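PDB 2VAP: cell division protein FtsZ 1 from Methanocaldococcus jannaschii, which binds GTP and probably assembles, as a tubulin-like GTPase, into the contractile Z ring that marks the future site of cell division. Local coordinates for residues Asp276-Gly281 with Gln341-Phe346; Gln34-Lys39 with Asn233-Asp238; His288-Glu293 with Thr330-Leu335; Ile85-Lys90 with Lys109-Glu114. One frame throughout, in Å; residues are numbered along the deposited sequence.

In the fold
Contact 4 belongs to the nucleotide-binding domain, contact 3 to the C-terminal domain; their centres lie about 39 Å apart, on opposite sides of the chain's centre. Contact 4 lies near the nucleotide: the I87 side chain is about 9 Å from the bound GDP and about 4 Å from the side chain of T135, a GTP-binding residue. In contact 3 the R332 side chain stays about 12 Å from that of D212, another GTP-binding residue. Contacts 1 and 2 lie away from the GTP-binding residues. Contact 3 is nested in the chain loop that contact 1 closes, with nearest atoms about 6 Å apart, and contact 4 is likewise nested along the chain inside the loop closed by contact 2.

Contact 1: residues Asp276-Gly281 with Gln341-Phe346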
loop_
_atom_site.group_PDB
_atom_site.type_symbol
_atom_site.label_atom_id
_atom_site.label_comp_id
_atom_site.label_asym_id
_atom_site.label_seq_id
_atom_site.Cartn_x
_atom_site.Cartn_y
_atom_site.Cartn_z
ATOM N N ASP A 276 14.696 -2.491 1.073
ATOM C CA ASP A 276 15.595 -3.368 1.822
ATOM C C ASP A 276 15.806 -4.697 1.089
ATOM O O ASP A 276 15.506 -5.772 1.617
ATOM C CB ASP A 276 15.044 -3.592 3.238
ATOM C CG ASP A 276 16.093 -4.124 4.207
ATOM O OD1 ASP A 276 15.702 -4.566 5.308
ATOM O OD2 ASP A 276 17.299 -4.101 3.880
ATOM N N VAL A 277 16.331 -4.599 -0.131
ATOM C CA VAL A 277 16.552 -5.747 -1.011
ATOM C C VAL A 277 17.513 -5.360 -2.140
ATOM O O VAL A 277 17.646 -4.179 -2.472
ATOM C CB VAL A 277 15.205 -6.290 -1.601
ATOM C CG1 VAL A 277 14.559 -5.277 -2.549
ATOM C CG2 VAL A 277 15.400 -7.640 -2.291
ATOM N N ASP A 278 18.189 -6.357 -2.710
ATOM C CA ASP A 278 18.939 -6.173 -3.946
ATOM C C ASP A 278 17.927 -5.995 -5.079
ATOM O O ASP A 278 17.222 -6.937 -5.453
ATOM C CB ASP A 278 19.852 -7.379 -4.206
ATOM C CG ASP A 278 20.794 -7.170 -5.389
ATOM O OD1 ASP A 278 20.895 -6.035 -5.905
ATOM O OD2 ASP A 278 21.441 -8.155 -5.802
ATOM N N ILE A 279 17.856 -4.775 -5.609
ATOM C CA ILE A 279 16.850 -4.418 -6.617
ATOM C C ILE A 279 17.108 -5.028 -8.001
ATOM O O ILE A 279 16.306 -4.854 -8.922
ATOM C CB ILE A 279 16.642 -2.879 -6.722
ATOM C CG1 ILE A 279 17.971 -2.159 -6.989
ATOM C CG2 ILE A 279 15.952 -2.349 -5.463
ATOM C CD1 ILE A 279 17.826 -0.686 -7.332
ATOM N N ASP A 280 18.221 -5.748 -8.133
ATOM C CA ASP A 280 18.545 -6.474 -9.361
ATOM C C ASP A 280 17.652 -7.702 -9.550
ATOM O O ASP A 280 17.492 -8.194 -10.668
ATOM C CB ASP A 280 20.021 -6.891 -9.369
ATOM C CG ASP A 280 20.968 -5.701 -9.449
ATOM O OD1 ASP A 280 21.983 -5.705 -8.721
ATOM O OD2 ASP A 280 20.702 -4.766 -10.234
ATOM N N GLY A 281 17.072 -8.186 -8.451
ATOM C CA GLY A 281 16.174 -9.339 -8.481
ATOM C C GLY A 281 14.734 -8.994 -8.821
ATOM O O GLY A 281 13.866 -9.870 -8.830
ATOM N N GLN A 341 10.951 -11.652 -4.129
ATOM C CA GLN A 341 10.928 -12.803 -3.213
ATOM C C GLN A 341 12.108 -13.766 -3.396
ATOM O O GLN A 341 12.468 -14.493 -2.468
ATOM C CB GLN A 341 9.594 -13.562 -3.296
ATOM C CG GLN A 341 9.262 -14.175 -4.660
ATOM C CD GLN A 341 8.462 -13.244 -5.558
ATOM O OE1 GLN A 341 8.356 -12.044 -5.301
ATOM N NE2 GLN A 341 7.889 -13.801 -6.620
ATOM N N SER A 342 12.701 -13.761 -4.588
ATOM C CA SER A 342 13.850 -14.617 -4.895
ATOM C C SER A 342 15.133 -14.154 -4.200
ATOM O O SER A 342 16.100 -14.915 -4.097
ATOM C CB SER A 342 14.067 -14.706 -6.410
ATOM O OG SER A 342 14.316 -13.429 -6.969
ATOM N N ARG A 343 15.132 -12.911 -3.720
ATOM C CA ARG A 343 16.290 -12.333 -3.039
ATOM C C ARG A 343 16.035 -12.114 -1.543
ATOM O O ARG A 343 16.852 -11.504 -0.848
ATOM C CB ARG A 343 16.702 -11.013 -3.709
ATOM C CG ARG A 343 17.012 -11.114 -5.203
ATOM C CD ARG A 343 18.354 -11.787 -5.470
ATOM N NE ARG A 343 18.612 -11.940 -6.901
ATOM C CZ ARG A 343 19.271 -11.060 -7.652
ATOM N NH1 ARG A 343 19.752 -9.944 -7.119
ATOM N NH2 ARG A 343 19.449 -11.298 -8.945
ATOM N N ILE A 344 14.903 -12.621 -1.055
ATOM C CA ILE A 344 14.498 -12.450 0.343
ATOM C C ILE A 344 14.105 -13.783 0.983
ATOM O O ILE A 344 13.435 -14.609 0.358
ATOM C CB ILE A 344 13.323 -11.427 0.479
ATOM C CG1 ILE A 344 13.770 -10.004 0.107
ATOM C CG2 ILE A 344 12.700 -11.461 1.882
ATOM C CD1 ILE A 344 14.808 -9.371 1.045
ATOM N N GLU A 345 14.536 -13.979 2.227
ATOM C CA GLU A 345 14.139 -15.136 3.025
ATOM C C GLU A 345 13.344 -14.686 4.252
ATOM O O GLU A 345 13.735 -13.746 4.946
ATOM C CB GLU A 345 15.372 -15.942 3.450
ATOM C CG GLU A 345 15.061 -17.320 4.029
ATOM C CD GLU A 345 16.307 -18.088 4.442
ATOM O OE1 GLU A 345 17.214 -17.485 5.055
ATOM O OE2 GLU A 345 16.374 -19.303 4.159
ATOM N N PHE A 346 12.224 -15.363 4.499
ATOM C CA PHE A 346 11.372 -15.092 5.655
ATOM C C PHE A 346 11.907 -15.826 6.883
ATOM O O PHE A 346 11.990 -17.056 6.887
ATOM C CB PHE A 346 9.934 -15.551 5.373
ATOM C CG PHE A 346 9.131 -14.610 4.502
ATOM C CD1 PHE A 346 9.749 -13.763 3.583
ATOM C CD2 PHE A 346 7.741 -14.605 4.581
ATOM C CE1 PHE A 346 8.996 -12.909 2.779
ATOM C CE2 PHE A 346 6.980 -13.760 3.778
ATOM C CZ PHE A 346 7.608 -12.909 2.876
HETATM O O HOH W 1 18.413 -9.072 -1.422
#
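R343 lays its guanidinium over the backbone of G281 and reaches on to D278. Its CG stands beside the backbone N, anti to the carbonyl carbon, and a bend at chi2 (-74°) turns CD off a straight path. G281 CA then sits 3.6 Å from R343 CZ, over the centre of one guanidinium face. Glycine suits this spot, because a CB at 281 would collide with R343 CG. At the edge of the same group, R343 NH1 makes a salt bridge of 2.8 Å to D278 OD2. The carboxylate and guanidinium planes are 48° apart, and only OD2 takes part; D278 OD1 receives a weak bond from D280 N at 3.5 Å. D280 sends its own OD2 to R310. The contact ties the loop between helix 261-270 and strand 284-291 of the C-terminal domain to the start of strand 344-347, which pairs with 350-353 as an antiparallel hairpin. Toward V277 the contact turns apolar. V277 CG2, anti to its backbone N, meets I344 CG1 at 3.7 Å, the two side chains crossing at about a right angle, and both also pack on M250. I344 CD1 comes within 3.7 Å of D276 O, a buried carbonyl oxygen with no hydrogen-bond partner in the model. A water links the backbones, accepting from D278 N and donating to R343 O at 2.9 Å.

Contact 2: residues Gln34-Lys39 with Asn233-Asp238; sequences QQTKAK and NVDFAD
T36 and D235 bring the two backbones to a CA-CA separation of 4.7 Å, where F236 N donates to T36 O at 3.0 Å, in a nearly straight bond (163°) to an acceptor within the type I turn Q34-K37. A38 follows with a CH-pi contact: its CB sits over one face of the F236 ring, 3.6 Å from the centroid and shifted toward the rim, closest to CG and CD1. F236 CG is anti to its backbone N (chi1 176°), which sets CG out toward A38. The T36 and D235 side chains cross at about a right angle. D235 OD2 lies 3.3 Å from T36 CA, with T36 CB close by, while T36 CG2 rests against D235 OD1 and CG. T36 OG1 is tied back to L33 O, and a water lies between T36 OG1, N233 OD1 and V234 O, more acceptors than it can serve at once. A second water donates to both Q35 O and D235 OD2, 2.8 Å from the latter. D235 OD2 also accepts from A237 N at 3.1 Å, met from above the carboxylate plane. D123 packs against both A38 and F236. The first two amides of helix 236-243, those of F236 and A237, thus both have acceptors: D235 is the N-cap, and the link between helix 24-34 and strand 40-45 lends the helix start a further acceptor.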
loop_
_atom_site.group_PDB
_atom_site.type_symbol
_atom_site.label_atom_id
_atom_site.label_comp_id
_atom_site.label_asym_id
_atom_site.label_seq_id
_atom_site.Cartn_x
_atom_site.Cartn_y
_atom_site.Cartn_z
ATOM N N GLN A 34 -13.957 4.538 -19.359
ATOM C CA GLN A 34 -14.637 3.884 -18.239
ATOM C C GLN A 34 -14.095 2.484 -17.947
ATOM O O GLN A 34 -13.992 2.089 -16.785
ATOM C CB GLN A 34 -16.150 3.825 -18.476
ATOM C CG GLN A 34 -16.892 5.102 -18.105
ATOM C CD GLN A 34 -18.390 5.014 -18.348
ATOM O OE1 GLN A 34 -19.011 3.971 -18.136
ATOM N NE2 GLN A 34 -18.980 6.119 -18.790
ATOM N N GLN A 35 -13.747 1.741 -18.997
ATOM C CA GLN A 35 -13.237 0.375 -18.827
ATOM C C GLN A 35 -11.749 0.317 -18.447
ATOM O O GLN A 35 -11.206 -0.766 -18.217
ATOM C CB GLN A 35 -13.560 -0.512 -20.044
ATOM C CG GLN A 35 -12.921 -0.098 -21.369
ATOM C CD GLN A 35 -11.505 -0.621 -21.545
ATOM O OE1 GLN A 35 -10.577 0.146 -21.796
ATOM N NE2 GLN A 35 -11.333 -1.934 -21.414
ATOM N N THR A 36 -11.102 1.482 -18.382
ATOM C CA THR A 36 -9.733 1.580 -17.867
ATOM C C THR A 36 -9.740 1.818 -16.358
ATOM O O THR A 36 -8.696 1.749 -15.706
ATOM C CB THR A 36 -8.906 2.702 -18.552
ATOM O OG1 THR A 36 -9.439 3.986 -18.202
ATOM C CG2 THR A 36 -8.895 2.538 -20.068
ATOM N N LYS A 37 -10.924 2.102 -15.818
ATOM C CA LYS A 37 -11.099 2.365 -14.392
ATOM C C LYS A 37 -11.320 1.073 -13.607
ATOM O O LYS A 37 -11.509 0.001 -14.188
ATOM C CB LYS A 37 -12.276 3.322 -14.161
ATOM C CG LYS A 37 -12.097 4.708 -14.763
ATOM C CD LYS A 37 -13.301 5.590 -14.475
ATOM C CE LYS A 37 -13.142 6.966 -15.100
ATOM N NZ LYS A 37 -14.301 7.850 -14.792
ATOM N N ALA A 38 -11.294 1.187 -12.281
ATOM C CA ALA A 38 -11.529 0.049 -11.398
ATOM C C ALA A 38 -12.251 0.473 -10.127
ATOM O O ALA A 38 -12.018 1.567 -9.605
ATOM C CB ALA A 38 -10.215 -0.628 -11.049
ATOM N N LYS A 39 -13.134 -0.396 -9.642
ATOM C CA LYS A 39 -13.727 -0.231 -8.320
ATOM C C LYS A 39 -12.696 -0.684 -7.293
ATOM O O LYS A 39 -12.288 -1.847 -7.285
ATOM C CB LYS A 39 -15.019 -1.043 -8.191
ATOM C CG LYS A 39 -16.177 -0.505 -9.017
ATOM C CD LYS A 39 -17.441 -1.322 -8.801
ATOM C CE LYS A 39 -18.591 -0.791 -9.641
ATOM N NZ LYS A 39 -19.837 -1.582 -9.442
ATOM N N ASN A 233 -2.213 9.050 -17.098
ATOM C CA ASN A 233 -3.057 8.132 -16.342
ATOM C C ASN A 233 -2.725 6.684 -16.681
ATOM O O ASN A 233 -2.230 6.392 -17.771
ATOM C CB ASN A 233 -4.540 8.414 -16.600
ATOM C CG ASN A 233 -5.464 7.599 -15.699
ATOM O OD1 ASN A 233 -6.418 6.984 -16.172
ATOM N ND2 ASN A 233 -5.183 7.596 -14.397
ATOM N N VAL A 234 -3.000 5.786 -15.738
ATOM C CA VAL A 234 -2.693 4.371 -15.904
ATOM C C VAL A 234 -3.967 3.539 -16.043
ATOM O O VAL A 234 -4.927 3.714 -15.288
ATOM C CB VAL A 234 -1.827 3.831 -14.739
ATOM C CG1 VAL A 234 -1.361 2.420 -15.036
ATOM C CG2 VAL A 234 -0.624 4.733 -14.498
ATOM N N ASP A 235 -3.959 2.651 -17.033
ATOM C CA ASP A 235 -5.034 1.694 -17.263
ATOM C C ASP A 235 -4.950 0.601 -16.203
ATOM O O ASP A 235 -3.869 0.068 -15.942
ATOM C CB ASP A 235 -4.876 1.091 -18.666
ATOM C CG ASP A 235 -6.068 0.240 -19.099
ATOM O OD1 ASP A 235 -6.164 -0.044 -20.312
ATOM O OD2 ASP A 235 -6.901 -0.153 -18.253
ATOM N N PHE A 236 -6.089 0.274 -15.593
ATOM C CA PHE A 236 -6.154 -0.798 -14.595
ATOM C C PHE A 236 -5.614 -2.121 -15.141
ATOM O O PHE A 236 -5.006 -2.900 -14.404
ATOM C CB PHE A 236 -7.583 -0.975 -14.066
ATOM C CG PHE A 236 -7.740 -2.126 -13.106
ATOM C CD1 PHE A 236 -7.079 -2.125 -11.878
ATOM C CD2 PHE A 236 -8.555 -3.207 -13.427
ATOM C CE1 PHE A 236 -7.224 -3.188 -10.988
ATOM C CE2 PHE A 236 -8.707 -4.274 -12.543
ATOM C CZ PHE A 236 -8.040 -4.264 -11.321
ATOM N N ALA A 237 -5.832 -2.357 -16.435
ATOM C CA ALA A 237 -5.317 -3.543 -17.120
ATOM C C ALA A 237 -3.793 -3.641 -17.036
ATOM O O ALA A 237 -3.247 -4.731 -16.853
ATOM C CB ALA A 237 -5.774 -3.556 -18.573
ATOM N N ASP A 238 -3.118 -2.499 -17.161
ATOM C CA ASP A 238 -1.658 -2.436 -17.080
ATOM C C ASP A 238 -1.147 -2.631 -15.652
ATOM O O ASP A 238 -0.100 -3.248 -15.444
ATOM C CB ASP A 238 -1.140 -1.117 -17.663
ATOM C CG ASP A 238 -1.336 -1.026 -19.171
ATOM O OD1 ASP A 238 -1.365 -2.078 -19.845
ATOM O OD2 ASP A 238 -1.456 0.105 -19.685
HETATM O O HOH W 2 -8.646 -1.880 -19.555
HETATM O O HOH W 3 -7.705 4.655 -15.638
#

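Contact 3: residues His288-Glu293 with Thr330-Leu335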
loop_
_atom_site.group_PDB
_atom_site.type_symbol
_atom_site.label_atom_id
_atom_site.label_comp_id
_atom_site.label_asym_id
_atom_site.label_seq_id
_atom_site.Cartn_x
_atom_site.Cartn_y
_atom_site.Cartn_z
ATOM N N HIS A 288 5.111 6.175 -9.572
ATOM C CA HIS A 288 4.212 7.319 -9.502
ATOM C C HIS A 288 5.026 8.591 -9.295
ATOM O O HIS A 288 5.613 8.799 -8.228
ATOM C CB HIS A 288 3.186 7.150 -8.375
ATOM C CG HIS A 288 2.040 8.115 -8.448
ATOM N ND1 HIS A 288 0.843 7.898 -7.799
ATOM C CD2 HIS A 288 1.902 9.293 -9.102
ATOM C CE1 HIS A 288 0.023 8.905 -8.039
ATOM N NE2 HIS A 288 0.641 9.765 -8.830
ATOM N N VAL A 289 5.062 9.428 -10.327
ATOM C CA VAL A 289 5.743 10.718 -10.262
ATOM C C VAL A 289 4.729 11.788 -9.869
ATOM O O VAL A 289 3.687 11.935 -10.510
ATOM C CB VAL A 289 6.415 11.087 -11.610
ATOM C CG1 VAL A 289 7.240 12.365 -11.474
ATOM C CG2 VAL A 289 7.293 9.942 -12.108
ATOM N N MET A 290 5.037 12.520 -8.804
ATOM C CA MET A 290 4.153 13.566 -8.300
ATOM C C MET A 290 4.889 14.895 -8.252
ATOM O O MET A 290 6.066 14.946 -7.902
ATOM C CB MET A 290 3.634 13.201 -6.908
ATOM C CG MET A 290 2.700 11.998 -6.887
ATOM S SD MET A 290 2.629 11.184 -5.279
ATOM C CE MET A 290 4.188 10.299 -5.268
ATOM N N GLY A 291 4.194 15.969 -8.609
ATOM C CA GLY A 291 4.806 17.293 -8.617
ATOM C C GLY A 291 3.804 18.428 -8.570
ATOM O O GLY A 291 2.596 18.190 -8.495
ATOM N N PRO A 292 4.301 19.678 -8.612
ATOM C CA PRO A 292 3.433 20.849 -8.639
ATOM C C PRO A 292 2.809 21.029 -10.021
ATOM O O PRO A 292 2.987 20.177 -10.896
ATOM C CB PRO A 292 4.392 22.011 -8.327
ATOM C CG PRO A 292 5.708 21.376 -7.953
ATOM C CD PRO A 292 5.722 20.059 -8.637
ATOM N N GLU A 293 2.093 22.135 -10.211
ATOM C CA GLU A 293 1.420 22.427 -11.478
ATOM C C GLU A 293 2.382 22.533 -12.665
ATOM O O GLU A 293 1.975 22.363 -13.817
ATOM C CB GLU A 293 0.584 23.707 -11.359
ATOM C CG GLU A 293 -0.681 23.573 -10.506
ATOM C CD GLU A 293 -0.415 23.615 -9.006
ATOM O OE1 GLU A 293 -1.293 23.166 -8.239
ATOM O OE2 GLU A 293 0.663 24.093 -8.588
ATOM N N THR A 330 8.367 20.975 -5.072
ATOM C CA THR A 330 8.900 19.634 -4.844
ATOM C C THR A 330 8.318 18.588 -5.796
ATOM O O THR A 330 7.108 18.551 -6.027
ATOM C CB THR A 330 8.663 19.188 -3.377
ATOM O OG1 THR A 330 9.172 20.186 -2.483
ATOM C CG2 THR A 330 9.348 17.855 -3.079
ATOM N N VAL A 331 9.196 17.754 -6.348
ATOM C CA VAL A 331 8.790 16.544 -7.061
ATOM C C VAL A 331 9.002 15.337 -6.148
ATOM O O VAL A 331 10.080 15.163 -5.574
ATOM C CB VAL A 331 9.551 16.372 -8.405
ATOM C CG1 VAL A 331 9.473 14.931 -8.911
ATOM C CG2 VAL A 331 8.995 17.321 -9.452
ATOM N N ARG A 332 7.958 14.524 -6.007
ATOM C CA ARG A 332 8.010 13.309 -5.200
ATOM C C ARG A 332 7.889 12.079 -6.095
ATOM O O ARG A 332 7.051 12.038 -6.999
ATOM C CB ARG A 332 6.897 13.321 -4.149
ATOM C CG ARG A 332 6.964 12.187 -3.129
ATOM C CD ARG A 332 5.795 12.243 -2.155
ATOM N NE ARG A 332 5.877 13.390 -1.251
ATOM C CZ ARG A 332 4.924 13.750 -0.394
ATOM N NH1 ARG A 332 3.794 13.057 -0.309
ATOM N NH2 ARG A 332 5.102 14.810 0.382
ATOM N N VAL A 333 8.732 11.083 -5.840
ATOM C CA VAL A 333 8.704 9.833 -6.595
ATOM C C VAL A 333 8.409 8.655 -5.670
ATOM O O VAL A 333 9.132 8.421 -4.698
ATOM C CB VAL A 333 10.032 9.596 -7.370
ATOM C CG1 VAL A 333 10.063 8.202 -7.998
ATOM C CG2 VAL A 333 10.222 10.659 -8.445
ATOM N N LEU A 334 7.331 7.935 -5.971
ATOM C CA LEU A 334 7.043 6.664 -5.318
ATOM C C LEU A 334 7.407 5.522 -6.257
ATOM O O LEU A 334 6.913 5.445 -7.386
ATOM C CB LEU A 334 5.571 6.560 -4.898
ATOM C CG LEU A 334 5.108 5.188 -4.382
ATOM C CD1 LEU A 334 5.733 4.843 -3.027
ATOM C CD2 LEU A 334 3.591 5.113 -4.303
ATOM N N LEU A 335 8.282 4.646 -5.777
ATOM C CA LEU A 335 8.700 3.473 -6.524
ATOM C C LEU A 335 8.262 2.218 -5.776
ATOM O O LEU A 335 8.563 2.061 -4.593
ATOM C CB LEU A 335 10.221 3.486 -6.714
ATOM C CG LEU A 335 10.897 2.357 -7.496
ATOM C CD1 LEU A 335 10.502 2.378 -8.965
ATOM C CD2 LEU A 335 12.407 2.455 -7.348
#
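M290 and R332 form a hydrogen-bonded antiparallel pair, M290 N to R332 O and R332 N to M290 O both at 2.7 Å. H288 and L334 form the next such pair, with V289 opposite V333 in the non-hydrogen-bonded position between them. The M290 side chain can be followed outward over the sheet. M290 CB rests 3.6 Å from R332 O. CG lies anti to the carbonyl carbon, and chi2 of 157° carries SD over the H288 ring, 4.2 Å above the centre of one face, a Met-aromatic contact within the strand. The bend at chi3 (-76°) swings M290 CE across to the partner strand, where it meets R332 O at 3.8 Å and, slightly farther off, R332 CG, R332 CD and L334 CB. Past the strand end, P292 CD approaches T330 O at 3.3 Å and also flanks V331 CG2. T330 O is buried with no hydrogen-bond partner in the model, and an alanine at P292, lacking CG and CD, would probably open a gap beside this oxygen and the V331 methyl. The two strands are the inner pair of the four-stranded mixed sheet of the C-terminal domain. Strand 249-256 lies beyond 331-338, and strand 316-323 beyond 284-291. On the face of V289 and V333, V303 of helix 297-310 touches both valines and A265 of helix 261-270 packs on V333; on the face of M290, the H288 imidazole bonds through ND1 to G221 O of helix 204-227 and through NE2 to T322 OG1.

Contact 4: residues Ile85-Lys90 with Lys109-Glu114; sequences ILIGKK and KESAEE
The loop leaving strand 83-86 of the Rossmann-like parallel sheet is held where helix 101-110 gives way to helix 112-119, with E110 and S111 gripping G88-K90. E110, its CG anti to the backbone N (chi1 -178°) and its chain extended, reaches across G88 so that CD lies 3.7 Å from G88 CA. E110 OE2 then accepts from K90 N at 2.9 Å through its syn lone pair, nearly straight at 165°, and K90 CB packs against the same oxygen. An alanine at E110 would probably leave K90 N without its acceptor and the loop at G88 freer to shift. S111 OG accepts from G88 N at 3.2 Å and makes a weak bond with A107 O. A water sits between K89 N, from which it accepts, and S111 OG, 2.7 Å away. G88 has a positive phi (67°), which favours glycine at this turn of the loop. S111 CB touches I87 CG2 at 3.7 Å. Farther along, the side chains of I85 and E114 slide past each other in opposite directions, and I85 CD1 reaches the backbone E114 O at 3.6 Å. A second water donates to both L86 O and E114 OE2, although the E114 side chain is poorly ordered. Strand 83-86 is an outermost strand of the sheet within this chain, beside 64-70, whose V67 and I69 pack against I85. Helix 112-119 covers the same region with I115 on I87 and A118 on I85, while L86 packs on A73 and L76 of helix 73-77.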
loop_
_atom_site.group_PDB
_atom_site.type_symbol
_atom_site.label_atom_id
_atom_site.label_comp_id
_atom_site.label_asym_id
_atom_site.label_seq_id
_atom_site.Cartn_x
_atom_site.Cartn_y
_atom_site.Cartn_z
ATOM N N ILE A 85 -16.517 -1.899 10.411
ATOM C CA ILE A 85 -16.949 -3.232 10.831
ATOM C C ILE A 85 -16.267 -3.623 12.138
ATOM O O ILE A 85 -15.037 -3.727 12.203
ATOM C CB ILE A 85 -16.661 -4.319 9.754
ATOM C CG1 ILE A 85 -17.276 -3.938 8.402
ATOM C CG2 ILE A 85 -17.186 -5.683 10.212
ATOM C CD1 ILE A 85 -16.736 -4.738 7.225
ATOM N N LEU A 86 -17.070 -3.834 13.176
ATOM C CA LEU A 86 -16.568 -4.393 14.423
ATOM C C LEU A 86 -16.554 -5.910 14.301
ATOM O O LEU A 86 -17.605 -6.554 14.304
ATOM C CB LEU A 86 -17.425 -3.951 15.614
ATOM C CG LEU A 86 -16.929 -4.376 17.000
ATOM C CD1 LEU A 86 -15.686 -3.593 17.416
ATOM C CD2 LEU A 86 -18.032 -4.208 18.022
ATOM N N ILE A 87 -15.355 -6.473 14.174
ATOM C CA ILE A 87 -15.203 -7.917 14.009
ATOM C C ILE A 87 -15.154 -8.642 15.356
ATOM O O ILE A 87 -14.673 -8.094 16.351
ATOM C CB ILE A 87 -13.982 -8.291 13.117
ATOM C CG1 ILE A 87 -12.675 -7.739 13.700
ATOM C CG2 ILE A 87 -14.197 -7.792 11.684
ATOM C CD1 ILE A 87 -11.411 -8.364 13.117
ATOM N N GLY A 88 -15.675 -9.867 15.374
ATOM C CA GLY A 88 -15.711 -10.691 16.583
ATOM C C GLY A 88 -16.615 -10.151 17.675
ATOM O O GLY A 88 -16.237 -10.139 18.850
ATOM N N LYS A 89 -17.808 -9.706 17.283
ATOM C CA LYS A 89 -18.807 -9.179 18.219
ATOM C C LYS A 89 -19.208 -10.208 19.274
ATOM O O LYS A 89 -19.438 -9.860 20.435
ATOM C CB LYS A 89 -20.055 -8.703 17.468
ATOM C CG LYS A 89 -19.887 -7.391 16.722
ATOM C CD LYS A 89 -21.173 -7.008 16.008
ATOM C CE LYS A 89 -21.062 -5.635 15.372
ATOM N NZ LYS A 89 -22.308 -5.260 14.648
ATOM N N LYS A 90 -19.284 -11.469 18.858
ATOM C CA LYS A 90 -19.659 -12.574 19.742
ATOM C C LYS A 90 -18.437 -13.228 20.392
ATOM O O LYS A 90 -18.572 -14.180 21.167
ATOM C CB LYS A 90 -20.470 -13.621 18.967
ATOM C CG LYS A 90 -21.762 -13.094 18.352
ATOM C CD LYS A 90 -22.407 -14.135 17.448
ATOM C CE LYS A 90 -23.584 -13.558 16.672
ATOM N NZ LYS A 90 -24.751 -13.244 17.543
ATOM N N LYS A 109 -12.861 -14.245 10.941
ATOM C CA LYS A 109 -13.582 -15.410 10.420
ATOM C C LYS A 109 -15.054 -15.401 10.832
ATOM O O LYS A 109 -15.923 -15.780 10.045
ATOM C CB LYS A 109 -12.909 -16.711 10.866
ATOM C CG LYS A 109 -11.617 -17.028 10.128
ATOM C CD LYS A 109 -10.978 -18.302 10.652
ATOM C CE LYS A 109 -9.709 -18.637 9.885
ATOM N NZ LYS A 109 -9.069 -19.885 10.386
ATOM N N GLU A 110 -15.319 -14.962 12.063
ATOM C CA GLU A 110 -16.683 -14.802 12.572
ATOM C C GLU A 110 -17.463 -13.773 11.750
ATOM O O GLU A 110 -18.653 -13.953 11.481
ATOM C CB GLU A 110 -16.651 -14.390 14.050
ATOM C CG GLU A 110 -18.025 -14.234 14.704
ATOM C CD GLU A 110 -17.959 -13.573 16.071
ATOM O OE1 GLU A 110 -17.286 -14.117 16.970
ATOM O OE2 GLU A 110 -18.593 -12.511 16.247
ATOM N N SER A 111 -16.779 -12.703 11.348
ATOM C CA SER A 111 -17.408 -11.602 10.621
ATOM C C SER A 111 -17.115 -11.640 9.118
ATOM O O SER A 111 -17.212 -10.616 8.437
ATOM C CB SER A 111 -16.959 -10.261 11.212
ATOM O OG SER A 111 -17.166 -10.223 12.613
ATOM N N ALA A 112 -16.779 -12.825 8.608
ATOM C CA ALA A 112 -16.394 -13.002 7.202
ATOM C C ALA A 112 -17.443 -12.503 6.208
ATOM O O ALA A 112 -17.097 -11.892 5.195
ATOM C CB ALA A 112 -16.043 -14.461 6.923
ATOM N N GLU A 113 -18.716 -12.762 6.503
ATOM C CA GLU A 113 -19.817 -12.344 5.631
ATOM C C GLU A 113 -19.982 -10.824 5.568
ATOM O O GLU A 113 -20.309 -10.278 4.512
ATOM C CB GLU A 113 -21.133 -13.008 6.053
ATOM C CG GLU A 113 -21.185 -14.520 5.815
ATOM C CD GLU A 113 -21.137 -14.902 4.340
ATOM O OE1 GLU A 113 -21.779 -14.219 3.514
ATOM O OE2 GLU A 113 -20.458 -15.899 4.010
ATOM N N GLU A 114 -19.753 -10.150 6.695
ATOM C CA GLU A 114 -19.810 -8.688 6.750
ATOM C C GLU A 114 -18.632 -8.051 6.011
ATOM O O GLU A 114 -18.796 -7.029 5.340
ATOM C CB GLU A 114 -19.868 -8.189 8.197
ATOM C CG GLU A 114 -21.224 -8.381 8.867
ATOM C CD GLU A 114 -21.349 -7.631 10.182
ATOM O OE1 GLU A 114 -21.766 -8.253 11.181
ATOM O OE2 GLU A 114 -21.032 -6.422 10.219
HETATM O O HOH W 4 -19.575 -6.396 12.512
HETATM O O HOH W 5 -19.051 -10.194 14.559
#